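Local coordinates for putative amidohydrolase/peptidase (Burkholderia cenocepacia, PDB 4WJB), which is a zinc-binding hydrolase of the peptidase M20 family that probably cleaves carbon-nitrogen bonds other than peptide bonds, at residues A[82-87]-A[126-131]; A[88-93]-A[192-197]; A[225-230]-A[306-311]; A[274-279]-A[297-302]. All coordinates share one frame; numbering follows the deposited sequence.

Interaction 1 (A[82-87]-A[126-131]); sequences AGRRPD and AIETER. With SO4 (sulfate ion), chain F.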
# COMPACT_ATOMS: atom_id res chain seq x y z
N ALA A 82 -48.53 -13.84 -25.76
CA ALA A 82 -48.88 -13.70 -27.17
C ALA A 82 -49.20 -12.25 -27.56
O ALA A 82 -49.69 -11.47 -26.75
CB ALA A 82 -50.06 -14.61 -27.51
N GLY A 83 -48.89 -11.92 -28.81
CA GLY A 83 -49.30 -10.65 -29.38
C GLY A 83 -50.25 -10.90 -30.54
O GLY A 83 -50.41 -12.05 -30.96
N ARG A 84 -50.89 -9.85 -31.05
CA ARG A 84 -51.82 -9.98 -32.17
C ARG A 84 -51.11 -10.53 -33.40
O ARG A 84 -51.66 -11.35 -34.13
CB ARG A 84 -52.46 -8.63 -32.49
CG ARG A 84 -53.70 -8.71 -33.36
CD ARG A 84 -54.19 -7.33 -33.76
NE ARG A 84 -53.19 -6.62 -34.55
CZ ARG A 84 -53.01 -6.77 -35.85
NH1 ARG A 84 -52.07 -6.08 -36.48
NH2 ARG A 84 -53.77 -7.62 -36.54
N ARG A 85 -49.88 -10.08 -33.64
CA ARG A 85 -49.06 -10.63 -34.71
C ARG A 85 -47.97 -11.51 -34.13
O ARG A 85 -46.96 -11.01 -33.65
CB ARG A 85 -48.43 -9.51 -35.55
CG ARG A 85 -49.43 -8.73 -36.39
CD ARG A 85 -48.74 -7.84 -37.41
NE ARG A 85 -48.02 -6.73 -36.80
CZ ARG A 85 -46.69 -6.59 -36.81
NH1 ARG A 85 -45.94 -7.50 -37.42
NH2 ARG A 85 -46.13 -5.55 -36.23
N PRO A 86 -48.18 -12.84 -34.15
CA PRO A 86 -47.26 -13.79 -33.53
C PRO A 86 -45.84 -13.76 -34.10
O PRO A 86 -44.90 -14.08 -33.38
CB PRO A 86 -47.91 -15.15 -33.80
CG PRO A 86 -48.89 -14.92 -34.90
CD PRO A 86 -49.37 -13.51 -34.72
N ASP A 87 -45.70 -13.39 -35.37
CA ASP A 87 -44.38 -13.40 -35.99
C ASP A 87 -43.68 -12.05 -35.87
O ASP A 87 -42.58 -11.86 -36.40
CB ASP A 87 -44.47 -13.83 -37.45
CG ASP A 87 -45.32 -12.90 -38.30
OD1 ASP A 87 -46.09 -12.10 -37.72
OD2 ASP A 87 -45.23 -12.99 -39.54
N ALA A 126 -57.17 -7.19 -19.51
CA ALA A 126 -57.58 -7.83 -20.76
C ALA A 126 -57.02 -7.09 -21.97
O ALA A 126 -57.73 -6.83 -22.94
CB ALA A 126 -59.10 -7.92 -20.85
N ILE A 127 -55.74 -6.73 -21.90
CA ILE A 127 -55.11 -5.98 -22.97
C ILE A 127 -54.45 -6.89 -24.02
O ILE A 127 -53.72 -7.82 -23.67
CB ILE A 127 -54.06 -5.00 -22.40
CG1 ILE A 127 -54.77 -3.88 -21.63
CG2 ILE A 127 -53.19 -4.42 -23.49
CD1 ILE A 127 -53.83 -2.87 -21.03
N GLU A 128 -54.75 -6.63 -25.29
CA GLU A 128 -54.04 -7.28 -26.39
C GLU A 128 -52.97 -6.33 -26.96
O GLU A 128 -53.25 -5.16 -27.21
CB GLU A 128 -55.01 -7.70 -27.50
CG GLU A 128 -54.35 -7.89 -28.87
CD GLU A 128 -55.23 -8.61 -29.88
OE1 GLU A 128 -55.21 -9.86 -29.91
OE2 GLU A 128 -55.95 -7.93 -30.64
N THR A 129 -51.76 -6.84 -27.13
CA THR A 129 -50.67 -6.05 -27.69
C THR A 129 -50.38 -6.47 -29.13
O THR A 129 -50.66 -7.61 -29.51
CB THR A 129 -49.38 -6.17 -26.86
OG1 THR A 129 -48.92 -7.53 -26.87
CG2 THR A 129 -49.64 -5.74 -25.42
N GLU A 130 -49.84 -5.55 -29.92
CA GLU A 130 -49.48 -5.87 -31.30
C GLU A 130 -48.38 -6.92 -31.33
O GLU A 130 -48.44 -7.89 -32.09
CB GLU A 130 -49.02 -4.62 -32.06
CG GLU A 130 -50.16 -3.76 -32.55
CD GLU A 130 -51.15 -4.54 -33.39
OE1 GLU A 130 -52.33 -4.61 -32.99
OE2 GLU A 130 -50.74 -5.10 -34.43
N ARG A 131 -47.38 -6.71 -30.48
CA ARG A 131 -46.20 -7.55 -30.41
C ARG A 131 -46.26 -8.49 -29.22
O ARG A 131 -46.76 -8.11 -28.16
CB ARG A 131 -44.94 -6.70 -30.31
CG ARG A 131 -44.75 -5.81 -31.49
CD ARG A 131 -43.63 -4.83 -31.32
NE ARG A 131 -43.54 -4.02 -32.52
CZ ARG A 131 -42.94 -4.42 -33.63
NH1 ARG A 131 -42.34 -5.61 -33.68
NH2 ARG A 131 -42.91 -3.63 -34.70
S SO4 F . -42.06 -6.18 -37.13
O1 SO4 F . -41.06 -5.12 -37.17
O2 SO4 F . -41.40 -7.46 -36.86
O3 SO4 F . -43.05 -5.91 -36.10
O4 SO4 F . -42.76 -6.26 -38.41
O HOH W 1 -51.72 -9.67 -26.81
O HOH W 2 -48.56 -9.50 -24.78
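Arg84 grips the carboxylate of Glu130 side-on, with one nitrogen to each oxygen. Arg84 NE donates to Glu130 OE1 at 2.7 Å and Arg84 NH1 to Glu130 OE2 at 2.6 Å; both oxygens accept through their syn lone pairs and lie within 14° of the guanidinium plane. The two side chains run alongside each other in the same direction. A bend at chi3 of Arg84 (62°) turns the guanidinium back toward Glu130, whose own chain is bent at chi2. The aliphatic part of Arg84 also passes the carboxylate of Glu128, CG lying 3.6 Å from Glu128 OE2. The side chain of Arg85 adds a long salt bridge to Glu130, from NE to OE2 at 4.0 Å, which completes a three-residue charge network.

Two backbone bonds hold the segments in register beside this pair. Arg84 N donates to Thr129 O at 2.7 Å, and Arg85 N reaches Glu130 O at 3.0 Å and 170°. Gly83 fits closely here, its CA 3.3 Å from Thr129 O. Two waters extend the join: one links Ala82 O to Thr129 N, the other donates to both Ala82 O and Thr129 OG1, and that hydroxyl in turn donates to Arg131 O.

Farther out, Arg131 NE binds Glu423 O, and Gln422 holds the backbone of 126-131 through Glu128 O and Glu130 N. The whole is a loop-loop contact at the periphery of the M20 catalytic domain, joining the connection between strands 77-81 and 91-96 to the one leading from helix 109-124 into strand 133-138.

Interaction 2 (A[88-93]-A[192-197]); sequences AAPVMT and GGYPVH. With SO4 (sulfate ion), chain F.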
# COMPACT_ATOMS: atom_id res chain seq x y z
N ALA A 88 -44.30 -11.11 -35.16
CA ALA A 88 -43.69 -9.80 -34.93
C ALA A 88 -42.51 -9.89 -33.96
O ALA A 88 -42.50 -10.72 -33.06
CB ALA A 88 -44.73 -8.81 -34.40
N ALA A 89 -41.51 -9.03 -34.16
CA ALA A 89 -40.39 -8.95 -33.23
C ALA A 89 -40.91 -8.62 -31.83
O ALA A 89 -41.73 -7.71 -31.67
CB ALA A 89 -39.38 -7.90 -33.69
N PRO A 90 -40.45 -9.36 -30.82
CA PRO A 90 -40.99 -9.20 -29.47
C PRO A 90 -40.42 -8.01 -28.73
O PRO A 90 -39.34 -7.51 -29.05
CB PRO A 90 -40.56 -10.50 -28.78
CG PRO A 90 -39.26 -10.83 -29.44
CD PRO A 90 -39.47 -10.46 -30.89
N VAL A 91 -41.18 -7.55 -27.74
CA VAL A 91 -40.63 -6.70 -26.70
C VAL A 91 -40.19 -7.62 -25.57
O VAL A 91 -40.96 -8.49 -25.15
CB VAL A 91 -41.64 -5.66 -26.19
CG1 VAL A 91 -41.06 -4.89 -24.99
CG2 VAL A 91 -42.00 -4.69 -27.31
N MET A 92 -38.96 -7.46 -25.10
CA MET A 92 -38.40 -8.35 -24.09
C MET A 92 -38.10 -7.60 -22.81
O MET A 92 -37.69 -6.44 -22.84
CB MET A 92 -37.12 -9.03 -24.62
CG MET A 92 -36.43 -9.97 -23.62
SD MET A 92 -35.12 -11.00 -24.34
CE MET A 92 -34.03 -9.74 -25.01
N THR A 93 -38.33 -8.25 -21.67
CA THR A 93 -37.97 -7.66 -20.39
C THR A 93 -37.59 -8.77 -19.43
O THR A 93 -38.05 -9.90 -19.55
CB THR A 93 -39.12 -6.81 -19.80
OG1 THR A 93 -38.64 -6.11 -18.64
CG2 THR A 93 -40.31 -7.68 -19.41
N GLY A 192 -30.16 -16.34 -29.02
CA GLY A 192 -30.12 -15.09 -29.77
C GLY A 192 -30.24 -15.31 -31.27
O GLY A 192 -30.72 -16.36 -31.72
N GLY A 193 -29.82 -14.31 -32.04
CA GLY A 193 -29.82 -14.42 -33.49
C GLY A 193 -31.15 -14.14 -34.16
O GLY A 193 -31.34 -14.47 -35.33
N TYR A 194 -32.09 -13.53 -33.43
CA TYR A 194 -33.38 -13.17 -34.01
C TYR A 194 -33.73 -11.72 -33.65
O TYR A 194 -33.26 -11.21 -32.64
CB TYR A 194 -34.48 -14.13 -33.53
CG TYR A 194 -34.67 -14.14 -32.04
CD1 TYR A 194 -35.50 -13.22 -31.41
CD2 TYR A 194 -34.02 -15.09 -31.25
CE1 TYR A 194 -35.66 -13.23 -30.03
CE2 TYR A 194 -34.18 -15.10 -29.88
CZ TYR A 194 -35.00 -14.17 -29.27
OH TYR A 194 -35.16 -14.19 -27.91
N PRO A 195 -34.54 -11.05 -34.49
CA PRO A 195 -34.92 -9.65 -34.26
C PRO A 195 -35.68 -9.43 -32.95
O PRO A 195 -36.64 -10.16 -32.66
CB PRO A 195 -35.82 -9.33 -35.46
CG PRO A 195 -35.41 -10.30 -36.52
CD PRO A 195 -35.02 -11.55 -35.79
N VAL A 196 -35.26 -8.44 -32.18
CA VAL A 196 -35.98 -8.02 -30.98
C VAL A 196 -36.39 -6.56 -31.14
O VAL A 196 -35.56 -5.71 -31.46
CB VAL A 196 -35.11 -8.19 -29.71
CG1 VAL A 196 -35.78 -7.54 -28.50
CG2 VAL A 196 -34.85 -9.65 -29.44
N HIS A 197 -37.67 -6.26 -30.94
CA HIS A 197 -38.18 -4.91 -31.17
C HIS A 197 -37.59 -3.92 -30.18
O HIS A 197 -37.11 -2.85 -30.55
CB HIS A 197 -39.71 -4.88 -31.10
CG HIS A 197 -40.29 -3.51 -31.30
ND1 HIS A 197 -40.26 -2.87 -32.52
CD2 HIS A 197 -40.89 -2.66 -30.44
CE1 HIS A 197 -40.82 -1.68 -32.41
NE2 HIS A 197 -41.22 -1.53 -31.15
S SO4 F . -42.06 -6.18 -37.13
O1 SO4 F . -41.06 -5.12 -37.17
O2 SO4 F . -41.40 -7.46 -36.86
O3 SO4 F . -43.05 -5.91 -36.10
O4 SO4 F . -42.76 -6.26 -38.41
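The start of strand 91-96 and the loop before it meet the loop that leads into the neighbouring parallel strand 198-204 of the M20 catalytic domain, with Ala89 and Pro90 against Pro195, Val196 and His197. The segments run 77° apart, and a single hydrogen bond spans them: His197 N donates to Pro90 O at 2.8 Å, bent to 140° at the hydrogen. Around it are van der Waals contacts, several of them of carbon against carbonyl oxygen. Ala89 points its CB at the other segment, 4.2 Å from Pro195 CB, while CD of the Pro90 ring lies 3.4 Å from Pro195 O. CG of the same ring comes up to the edge of Tyr194, near the ring plane. Val196 CG1 lies 3.6 Å from Pro90 O. His197 holds its CG anti to the backbone N (chi1 179°), and its imidazole runs alongside Val91, CG2 of which meets the ring edge at CD2 at 3.9 Å. The far end of the imidazole is held by Glu423 through NE2. Ala89 N donates to O2 of a sulfate, probably from the crystallisation liquor, at 3.1 Å. Pro90 N, lacking a hydrogen, cannot donate, while its carbonyl accepts from His197 N; the remainder of the contact between the two segments is packing.

Interaction 3 (A[225-230]-A[306-311]); sequences GQRWYE and AVLDEL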
# COMPACT_ATOMS: atom_id res chain seq x y z
N GLY A 225 -18.29 3.54 -19.60
CA GLY A 225 -17.07 3.07 -20.22
C GLY A 225 -16.02 2.97 -19.12
O GLY A 225 -16.17 3.59 -18.07
N GLN A 226 -14.96 2.19 -19.36
CA GLN A 226 -13.91 2.00 -18.37
C GLN A 226 -12.53 1.98 -19.01
O GLN A 226 -12.34 1.41 -20.09
CB GLN A 226 -14.11 0.69 -17.60
CG GLN A 226 -15.44 0.55 -16.89
CD GLN A 226 -15.56 -0.78 -16.17
OE1 GLN A 226 -14.62 -1.25 -15.54
NE2 GLN A 226 -16.74 -1.39 -16.27
N ARG A 227 -11.56 2.60 -18.34
CA ARG A 227 -10.15 2.46 -18.68
C ARG A 227 -9.36 2.14 -17.41
O ARG A 227 -9.40 2.89 -16.44
CB ARG A 227 -9.60 3.73 -19.33
CG ARG A 227 -10.47 4.33 -20.41
CD ARG A 227 -9.98 3.99 -21.81
NE ARG A 227 -10.91 4.48 -22.83
CZ ARG A 227 -10.70 5.56 -23.59
NH1 ARG A 227 -9.59 6.26 -23.48
NH2 ARG A 227 -11.62 5.91 -24.48
N TRP A 228 -8.64 1.02 -17.41
CA TRP A 228 -7.85 0.61 -16.25
C TRP A 228 -6.36 0.74 -16.54
O TRP A 228 -5.92 0.46 -17.66
CB TRP A 228 -8.16 -0.83 -15.83
CG TRP A 228 -9.57 -1.08 -15.37
CD1 TRP A 228 -10.65 -0.28 -15.55
CD2 TRP A 228 -10.03 -2.22 -14.64
NE1 TRP A 228 -11.77 -0.85 -14.99
CE2 TRP A 228 -11.41 -2.05 -14.42
CE3 TRP A 228 -9.41 -3.38 -14.14
CZ2 TRP A 228 -12.18 -2.98 -13.73
CZ3 TRP A 228 -10.18 -4.30 -13.46
CH2 TRP A 228 -11.56 -4.10 -13.26
N TYR A 229 -5.59 1.13 -15.53
CA TYR A 229 -4.15 1.32 -15.68
C TYR A 229 -3.37 0.70 -14.53
O TYR A 229 -3.88 0.54 -13.42
CB TYR A 229 -3.80 2.81 -15.75
CG TYR A 229 -4.52 3.60 -16.82
CD1 TYR A 229 -5.79 4.10 -16.58
CD2 TYR A 229 -3.93 3.85 -18.05
CE1 TYR A 229 -6.47 4.82 -17.55
CE2 TYR A 229 -4.60 4.58 -19.02
CZ TYR A 229 -5.86 5.06 -18.76
OH TYR A 229 -6.55 5.78 -19.71
N GLU A 230 -2.12 0.34 -14.81
CA GLU A 230 -1.16 0.00 -13.78
C GLU A 230 0.01 0.96 -13.88
O GLU A 230 0.51 1.21 -14.98
CB GLU A 230 -0.70 -1.45 -13.91
CG GLU A 230 -1.78 -2.46 -13.55
CD GLU A 230 -1.29 -3.89 -13.65
OE1 GLU A 230 -0.24 -4.11 -14.27
OE2 GLU A 230 -1.97 -4.78 -13.11
N ALA A 306 -15.17 10.19 -25.24
CA ALA A 306 -14.36 11.38 -25.46
C ALA A 306 -13.78 11.88 -24.14
O ALA A 306 -12.62 12.28 -24.08
CB ALA A 306 -15.19 12.48 -26.12
N VAL A 307 -14.59 11.85 -23.09
CA VAL A 307 -14.14 12.22 -21.76
C VAL A 307 -13.08 11.24 -21.25
O VAL A 307 -12.08 11.64 -20.67
CB VAL A 307 -15.32 12.29 -20.76
CG1 VAL A 307 -14.81 12.38 -19.32
CG2 VAL A 307 -16.22 13.47 -21.08
N LEU A 308 -13.31 9.95 -21.48
CA LEU A 308 -12.33 8.93 -21.12
C LEU A 308 -11.00 9.18 -21.83
O LEU A 308 -9.93 8.96 -21.26
CB LEU A 308 -12.86 7.53 -21.44
CG LEU A 308 -13.94 7.00 -20.48
CD1 LEU A 308 -14.47 5.66 -20.95
CD2 LEU A 308 -13.41 6.90 -19.05
N ASP A 309 -11.07 9.64 -23.08
CA ASP A 309 -9.86 10.00 -23.82
C ASP A 309 -9.15 11.16 -23.15
O ASP A 309 -7.92 11.17 -23.05
CB ASP A 309 -10.19 10.35 -25.27
CG ASP A 309 -10.47 9.14 -26.12
OD1 ASP A 309 -10.15 8.01 -25.68
OD2 ASP A 309 -11.01 9.31 -27.24
N GLU A 310 -9.92 12.14 -22.69
CA GLU A 310 -9.34 13.31 -22.02
C GLU A 310 -8.73 12.93 -20.68
O GLU A 310 -7.67 13.45 -20.30
CB GLU A 310 -10.40 14.39 -21.83
CG GLU A 310 -11.00 14.90 -23.14
CD GLU A 310 -11.87 16.13 -22.95
OE1 GLU A 310 -11.92 16.66 -21.81
OE2 GLU A 310 -12.49 16.58 -23.93
N LEU A 311 -9.39 12.02 -19.96
CA LEU A 311 -8.87 11.53 -18.69
C LEU A 311 -7.56 10.78 -18.90
O LEU A 311 -6.62 10.93 -18.12
CB LEU A 311 -9.89 10.63 -18.00
CG LEU A 311 -11.10 11.37 -17.43
CD1 LEU A 311 -12.19 10.39 -17.05
CD2 LEU A 311 -10.67 12.19 -16.23
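This is a strand-helix packing contact within the M20 dimerisation region: helix 305-326 packs on one face of the sheet containing strand 217-234, running nearly along the strand. The short segments 225-230 and 306-311 are 18° from parallel, with axes 9.2 Å from each other. Leu308 and Arg227 carry the interface. The Leu308 side chain reaches toward the strand, CD1 resting on the backbone at Gly225 C (3.6 Å), and its CB sits over the centre of the Arg227 guanidinium, 3.6 Å from CZ.

That flat group is then fixed at its edge by Asp309. NH1 and NH2 of Arg227 both donate, end-on, to the one oxygen Asp309 OD1, at 2.9 and 2.8 Å. OD1 lies in the guanidinium plane, but the carboxylate is turned 51° to it: NH1 meets OD1 nearly along its C-O bond, whereas NH2 approaches from above the carboxylate plane. An irregular chi2 of -101° in Arg227 bends the chain so that the guanidinium can lie against Leu308 while its tip reaches Asp309. Asp305 forms a second salt bridge to Arg227 NH2, so two acidic groups would stabilise the positive charge of this buried arginine. On the opposite face of the strand, Trp228 NE1 donates to Gln226 OE1, and Trp228 packs on Arg287 of the second subunit. Helices backing one face of a beta sheet are the layered alpha-beta arrangement characteristic of the M20 dimerisation domain.

Interaction 4 (A[274-279]-A[297-302]); sequences RATVGM and TVEFRH. With SO4 (sulfate ion), chain G.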
# COMPACT_ATOMS: atom_id res chain seq x y z
N ARG A 274 -15.91 8.69 -12.78
CA ARG A 274 -15.39 7.96 -11.63
C ARG A 274 -13.88 7.84 -11.79
O ARG A 274 -13.40 7.37 -12.82
CB ARG A 274 -16.02 6.58 -11.51
CG ARG A 274 -17.55 6.57 -11.56
CD ARG A 274 -18.17 7.07 -10.26
NE ARG A 274 -19.61 6.88 -10.25
CZ ARG A 274 -20.49 7.78 -10.68
NH1 ARG A 274 -20.07 8.95 -11.15
NH2 ARG A 274 -21.79 7.52 -10.64
N ALA A 275 -13.12 8.27 -10.79
CA ALA A 275 -11.67 8.19 -10.86
C ALA A 275 -11.14 7.66 -9.54
O ALA A 275 -11.40 8.24 -8.49
CB ALA A 275 -11.06 9.54 -11.17
N THR A 276 -10.42 6.54 -9.59
CA THR A 276 -10.10 5.81 -8.37
C THR A 276 -8.73 5.14 -8.39
O THR A 276 -8.34 4.50 -9.36
CB THR A 276 -11.16 4.71 -8.10
OG1 THR A 276 -12.47 5.25 -8.29
CG2 THR A 276 -11.04 4.17 -6.69
N VAL A 277 -8.00 5.29 -7.29
CA VAL A 277 -6.82 4.47 -7.04
C VAL A 277 -7.20 3.52 -5.92
O VAL A 277 -7.34 3.92 -4.77
CB VAL A 277 -5.58 5.32 -6.66
CG1 VAL A 277 -4.40 4.42 -6.29
CG2 VAL A 277 -5.21 6.24 -7.81
N GLY A 278 -7.43 2.25 -6.26
CA GLY A 278 -7.97 1.31 -5.29
C GLY A 278 -6.91 0.40 -4.69
O GLY A 278 -7.14 -0.23 -3.65
N MET A 279 -5.75 0.33 -5.33
CA MET A 279 -4.69 -0.57 -4.91
C MET A 279 -3.33 0.11 -4.93
O MET A 279 -2.99 0.79 -5.89
CB MET A 279 -4.68 -1.82 -5.80
CG MET A 279 -3.58 -2.83 -5.46
SD MET A 279 -3.67 -4.30 -6.53
CE MET A 279 -2.41 -5.33 -5.78
N THR A 297 -2.83 1.25 -8.92
CA THR A 297 -3.76 1.13 -10.03
C THR A 297 -4.57 2.41 -10.22
O THR A 297 -4.76 3.18 -9.28
CB THR A 297 -4.74 -0.03 -9.83
OG1 THR A 297 -5.50 0.19 -8.63
CG2 THR A 297 -3.99 -1.36 -9.72
N VAL A 298 -5.03 2.63 -11.44
CA VAL A 298 -5.94 3.73 -11.73
C VAL A 298 -7.08 3.21 -12.59
O VAL A 298 -6.86 2.44 -13.53
CB VAL A 298 -5.23 4.89 -12.47
CG1 VAL A 298 -6.19 6.04 -12.70
CG2 VAL A 298 -4.02 5.37 -11.68
N GLU A 299 -8.30 3.61 -12.27
CA GLU A 299 -9.41 3.31 -13.18
C GLU A 299 -10.28 4.54 -13.37
O GLU A 299 -10.57 5.28 -12.43
CB GLU A 299 -10.23 2.11 -12.68
CG GLU A 299 -10.94 2.28 -11.36
CD GLU A 299 -12.29 1.57 -11.32
OE1 GLU A 299 -12.32 0.32 -11.33
OE2 GLU A 299 -13.32 2.27 -11.31
N PHE A 300 -10.65 4.78 -14.62
CA PHE A 300 -11.58 5.84 -14.99
C PHE A 300 -12.88 5.21 -15.46
O PHE A 300 -12.85 4.19 -16.17
CB PHE A 300 -11.01 6.72 -16.12
CG PHE A 300 -9.81 7.53 -15.72
CD1 PHE A 300 -9.80 8.24 -14.53
CD2 PHE A 300 -8.70 7.59 -16.54
CE1 PHE A 300 -8.70 9.00 -14.17
CE2 PHE A 300 -7.59 8.35 -16.19
CZ PHE A 300 -7.60 9.06 -15.00
N ARG A 301 -14.01 5.79 -15.07
CA ARG A 301 -15.30 5.36 -15.61
C ARG A 301 -16.15 6.57 -15.97
O ARG A 301 -16.22 7.53 -15.20
CB ARG A 301 -16.04 4.46 -14.61
CG ARG A 301 -15.24 3.24 -14.17
CD ARG A 301 -16.11 2.18 -13.52
NE ARG A 301 -15.29 1.21 -12.80
CZ ARG A 301 -15.69 -0.02 -12.51
NH1 ARG A 301 -16.89 -0.44 -12.87
NH2 ARG A 301 -14.87 -0.84 -11.85
N HIS A 302 -16.79 6.51 -17.14
CA HIS A 302 -17.58 7.63 -17.66
C HIS A 302 -18.41 7.16 -18.86
O HIS A 302 -17.94 6.33 -19.64
CB HIS A 302 -16.68 8.79 -18.07
CG HIS A 302 -17.40 10.10 -18.21
ND1 HIS A 302 -18.04 10.49 -19.36
CD2 HIS A 302 -17.58 11.11 -17.32
CE1 HIS A 302 -18.58 11.68 -19.19
NE2 HIS A 302 -18.31 12.08 -17.96
S SO4 G . -16.80 -3.97 -11.98
O1 SO4 G . -15.95 -3.49 -10.90
O2 SO4 G . -16.23 -3.57 -13.27
O3 SO4 G . -16.88 -5.42 -11.93
O4 SO4 G . -18.14 -3.41 -11.85
O HOH W 3 -13.14 4.88 -10.80
O HOH W 4 -7.73 1.60 -9.20
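Strands 274-276 and 297-302 run antiparallel, 174° apart, with axes 4.7 Å from each other. Arg274 with Arg301 and Thr276 with Glu299 are hydrogen-bonded pairs, Ala275 with Phe300 the non-hydrogen-bonded pair between them. Bonds run both ways, Arg274 N to Arg301 O at 2.7 Å and Glu299 N to Thr276 O at 3.0 Å among them. Past Thr276 the regular pairing breaks: a water accepts from Gly278 N and Thr297 OG1 and donates to Thr276 O, before Thr297 N rejoins Met279 O at 3.1 Å.

On the face of Ala275 and Phe300, Ala275 CB lies at the edge of the phenyl ring, 3.8 Å from CD1 of Phe300, and helices 251-268 and 305-326 cover this side. On the other face, CB of Arg274 touches CB of Arg301 at 3.8 Å. Glu299, its chain bent at chi2 (145°), receives Arg301 side-on: NH2 donates to Glu299 OE1 at 2.8 Å, nearly straight at 169°, and Arg301 NE to Glu299 OE2 at 2.7 Å. A second water joins Thr276 OG1 to Glu299 O and OE2. Arg301 NH2 also donates to a sulfate, probably from the crystallisation liquor, that is bound by His239 and Asn288 of the second subunit; from that subunit Gly241 and Arg248 meet Arg274 NE and Thr276 OG1. The arrangement is a beta hairpin of the M20 dimerisation domain, with helices behind one face and the second subunit at the other.

The four contacts fall into two well-separated pairs, one in the catalytic domain and one in the dimerisation region. Interactions 1 and 2, centres 13 Å apart, meet through Arg131, whose NH1 lies 3.0 Å from Ala89 O in a probable hydrogen bond, and they share one sulfate. Interactions 3 and 4, centres 9 Å apart, adjoin: interaction 4 pairs strands within the sheet, interaction 3 sets the helix on it. Strand 217-234 pairs with strand 289-302, Tyr229 N lying 2.7 Å from Val298 O, and Phe300 packs against the helix. About 44 Å separates the centres of interactions 1 and 3. The zinc site of His96, Asp107 and His203 belongs to neither pair, though the Arg301 side chain is about 14 Å from the zinc ion.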